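Local coordinates for protein single-stranded-DNA-specific exonuclease RecJ (Thermus thermophilus, PDB 2ZXR) that degrades single-stranded DNA exonucleolytically in the 5' to 3' direction, using divalent metal ions, and has no detectable activity on single-stranded RNA, at residues A[630-634]-A[648-653]. Sequence-based numbering, arbitrary orientation.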
ATOM      1  N   VAL A 630       5.047 -24.900   1.268  1.00 26.09           N
ATOM      2  CA  VAL A 630       5.872 -25.225   2.429  1.00 26.31           C
ATOM      3  C   VAL A 630       7.220 -25.822   1.996  1.00 25.96           C
ATOM      4  O   VAL A 630       8.273 -25.451   2.531  1.00 26.23           O
ATOM      5  CB  VAL A 630       5.114 -26.190   3.379  1.00 26.89           C
ATOM      6  CG1 VAL A 630       6.009 -26.576   4.563  1.00 26.28           C
ATOM      7  CG2 VAL A 630       3.843 -25.518   3.872  1.00 25.83           C
ATOM      8  N   HIS A 631       7.188 -26.713   1.011  1.00 26.72           N
ATOM      9  CA  HIS A 631       8.416 -27.321   0.479  1.00 27.60           C
ATOM     10  C   HIS A 631       9.372 -26.291  -0.094  1.00 27.91           C
ATOM     11  O   HIS A 631      10.562 -26.289   0.230  1.00 27.92           O
ATOM     12  CB  HIS A 631       8.077 -28.370  -0.590  1.00 27.68           C
ATOM     13  CG  HIS A 631       7.467 -29.618  -0.016  1.00 28.98           C
ATOM     14  ND1 HIS A 631       7.050 -30.677  -0.792  1.00 29.76           N
ATOM     15  CD2 HIS A 631       7.234 -29.982   1.270  1.00 28.77           C
ATOM     16  CE1 HIS A 631       6.591 -31.642  -0.011  1.00 28.66           C
ATOM     17  NE2 HIS A 631       6.692 -31.245   1.244  1.00 28.42           N
ATOM     18  N   ARG A 632       8.862 -25.409  -0.946  1.00 27.42           N
ATOM     19  CA  ARG A 632       9.692 -24.369  -1.545  1.00 28.13           C
ATOM     20  C   ARG A 632      10.273 -23.471  -0.436  1.00 26.92           C
ATOM     21  O   ARG A 632      11.427 -23.019  -0.517  1.00 25.98           O
ATOM     22  CB  ARG A 632       8.838 -23.561  -2.534  1.00 30.58           C
ATOM     23  CG  ARG A 632       9.418 -22.247  -3.021  1.00 33.56           C
ATOM     24  CD  ARG A 632       8.262 -21.240  -3.224  1.00 35.72           C
ATOM     25  NE  ARG A 632       7.133 -21.925  -3.818  1.00 36.04           N
ATOM     26  CZ  ARG A 632       5.866 -21.541  -3.745  1.00 35.49           C
ATOM     27  NH1 ARG A 632       5.521 -20.437  -3.103  1.00 37.12           N
ATOM     28  NH2 ARG A 632       4.933 -22.314  -4.271  1.00 35.31           N
ATOM     29  N   ARG A 633       9.473 -23.193   0.591  1.00 26.32           N
ATOM     30  CA  ARG A 633       9.958 -22.389   1.724  1.00 26.84           C
ATOM     31  C   ARG A 633      11.103 -23.120   2.422  1.00 25.85           C
ATOM     32  O   ARG A 633      12.149 -22.533   2.685  1.00 26.28           O
ATOM     33  CB  ARG A 633       8.871 -22.158   2.770  1.00 27.64           C
ATOM     34  CG  ARG A 633       8.219 -20.805   2.720  1.00 32.19           C
ATOM     35  CD  ARG A 633       9.217 -19.685   2.879  1.00 31.46           C
ATOM     36  NE  ARG A 633       8.790 -18.809   3.955  1.00 32.69           N
ATOM     37  CZ  ARG A 633       7.676 -18.089   3.946  1.00 30.20           C
ATOM     38  NH1 ARG A 633       6.854 -18.123   2.910  1.00 28.41           N
ATOM     39  NH2 ARG A 633       7.401 -17.332   4.987  1.00 28.96           N
ATOM     40  N   LEU A 634      10.893 -24.402   2.720  1.00 25.19           N
ATOM     41  CA  LEU A 634      11.919 -25.202   3.402  1.00 24.93           C
ATOM     42  C   LEU A 634      13.228 -25.178   2.650  1.00 24.25           C
ATOM     43  O   LEU A 634      14.279 -24.882   3.217  1.00 23.32           O
ATOM     44  CB  LEU A 634      11.466 -26.663   3.570  1.00 24.52           C
ATOM     45  CG  LEU A 634      10.608 -27.033   4.777  1.00 25.07           C
ATOM     46  CD1 LEU A 634      10.221 -28.513   4.704  1.00 23.65           C
ATOM     47  CD2 LEU A 634      11.387 -26.759   6.059  1.00 23.98           C
ATOM     48  N   GLU A 648      10.328 -21.920  11.023  1.00 21.16           N
ATOM     49  CA  GLU A 648       8.911 -21.644  10.858  1.00 21.70           C
ATOM     50  C   GLU A 648       8.315 -22.601   9.848  1.00 22.14           C
ATOM     51  O   GLU A 648       7.228 -23.175  10.058  1.00 21.71           O
ATOM     52  CB  GLU A 648       8.699 -20.199  10.389  1.00 21.70           C
ATOM     53  CG  GLU A 648       7.253 -19.892  10.090  1.00 22.91           C
ATOM     54  CD  GLU A 648       7.054 -18.478   9.590  1.00 24.85           C
ATOM     55  OE1 GLU A 648       7.823 -18.030   8.703  1.00 24.41           O
ATOM     56  OE2 GLU A 648       6.117 -17.828  10.088  1.00 25.43           O
ATOM     57  N   ALA A 649       9.038 -22.758   8.744  1.00 22.03           N
ATOM     58  CA  ALA A 649       8.616 -23.619   7.658  1.00 22.14           C
ATOM     59  C   ALA A 649       8.510 -25.071   8.109  1.00 22.71           C
ATOM     60  O   ALA A 649       7.656 -25.829   7.626  1.00 21.65           O
ATOM     61  CB  ALA A 649       9.603 -23.505   6.507  1.00 22.04           C
ATOM     62  N   LEU A 650       9.399 -25.461   9.019  1.00 23.07           N
ATOM     63  CA  LEU A 650       9.397 -26.829   9.512  1.00 23.54           C
ATOM     64  C   LEU A 650       8.125 -27.065  10.314  1.00 23.86           C
ATOM     65  O   LEU A 650       7.502 -28.115  10.189  1.00 23.51           O
ATOM     66  CB  LEU A 650      10.652 -27.098  10.354  1.00 22.53           C
ATOM     67  CG  LEU A 650      10.776 -28.516  10.934  1.00 22.67           C
ATOM     68  CD1 LEU A 650      10.515 -29.566   9.858  1.00 22.68           C
ATOM     69  CD2 LEU A 650      12.158 -28.694  11.521  1.00 21.02           C
ATOM     70  N   LEU A 651       7.725 -26.089  11.127  1.00 25.25           N
ATOM     71  CA  LEU A 651       6.483 -26.239  11.889  1.00 26.34           C
ATOM     72  C   LEU A 651       5.292 -26.432  10.933  1.00 26.84           C
ATOM     73  O   LEU A 651       4.428 -27.283  11.160  1.00 26.28           O
ATOM     74  CB  LEU A 651       6.227 -25.015  12.758  1.00 27.96           C
ATOM     75  CG  LEU A 651       7.289 -24.713  13.821  1.00 29.20           C
ATOM     76  CD1 LEU A 651       6.764 -23.567  14.704  1.00 30.55           C
ATOM     77  CD2 LEU A 651       7.560 -25.956  14.681  1.00 29.15           C
ATOM     78  N   ALA A 652       5.246 -25.661   9.851  1.00 26.37           N
ATOM     79  CA  ALA A 652       4.132 -25.805   8.914  1.00 26.80           C
ATOM     80  C   ALA A 652       4.236 -27.184   8.273  1.00 27.21           C
ATOM     81  O   ALA A 652       3.222 -27.844   8.011  1.00 25.85           O
ATOM     82  CB  ALA A 652       4.177 -24.692   7.828  1.00 25.30           C
ATOM     83  N   TYR A 653       5.474 -27.611   8.033  1.00 28.19           N
ATOM     84  CA  TYR A 653       5.741 -28.914   7.430  1.00 29.53           C
ATOM     85  C   TYR A 653       5.169 -30.054   8.286  1.00 31.39           C
ATOM     86  O   TYR A 653       4.556 -30.975   7.743  1.00 31.18           O
ATOM     87  CB  TYR A 653       7.242 -29.118   7.243  1.00 29.25           C
ATOM     88  CG  TYR A 653       7.615 -30.477   6.673  1.00 31.01           C
ATOM     89  CD1 TYR A 653       7.433 -30.764   5.329  1.00 31.32           C
ATOM     90  CD2 TYR A 653       8.129 -31.484   7.493  1.00 32.74           C
ATOM     91  CE1 TYR A 653       7.747 -32.018   4.809  1.00 32.07           C
ATOM     92  CE2 TYR A 653       8.452 -32.748   6.977  1.00 32.76           C
ATOM     93  CZ  TYR A 653       8.252 -33.001   5.632  1.00 33.69           C
ATOM     94  OH  TYR A 653       8.542 -34.252   5.113  1.00 36.16           O
TER
HETATM   95  O   HOH W   1       8.935 -19.777   6.716  1.00 18.67           O
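Glu-648 OE1 accepts a bond from a bridging water at 2.9 Å, and the same water takes a weak one from Arg-633 NE; directly, OE1 meets Arg-633 NH2 in a long salt bridge of 3.8 Å. The guanidinium and carboxylate planes stand 75° apart, which rules out a flat, two-pronged pairing. Both groups have stronger partners elsewhere: Arg-633 NH1 pairs with Asp-432, and Glu-648 OE2 accepts from the backbone N of Leu-12. These outer bonds tie the helices to strand 426-433 and to the Leu-12 loop respectively, whereas the water and the long salt bridge join the helices to each other.

Beyond this polar end the contact, which lies away from the metal site, is mainly apolar. Ala-649 CB fits between Leu-634 CD2, 3.7 Å away, and Arg-633 CB; the CA atoms of Leu-634 and Ala-649 are the nearest pair across the two segments. The other branch of Leu-634, CD1, reaches Tyr-653 CD1 at 3.6 Å, approaching the ring obliquely. A chi1 of 177° turns Val-630 CG1 away from its own backbone N and onto Ala-649 O (3.6 Å), close to Tyr-653 CB, while CG2 faces Ala-652 CB. His-631 NE2 comes to the edge of the tyrosine ring, 3.8 Å from Tyr-653 CE1; the ring centroids are 6.0 Å apart, and neither ring lies over the other's face.

The axes of segments 630-634 and 648-653 approach to 9.0 Å at 150°; with only a short link joining helices 624-639 and 643-655, this makes a roughly antiparallel helical hairpin within the RecJ C-terminal domain.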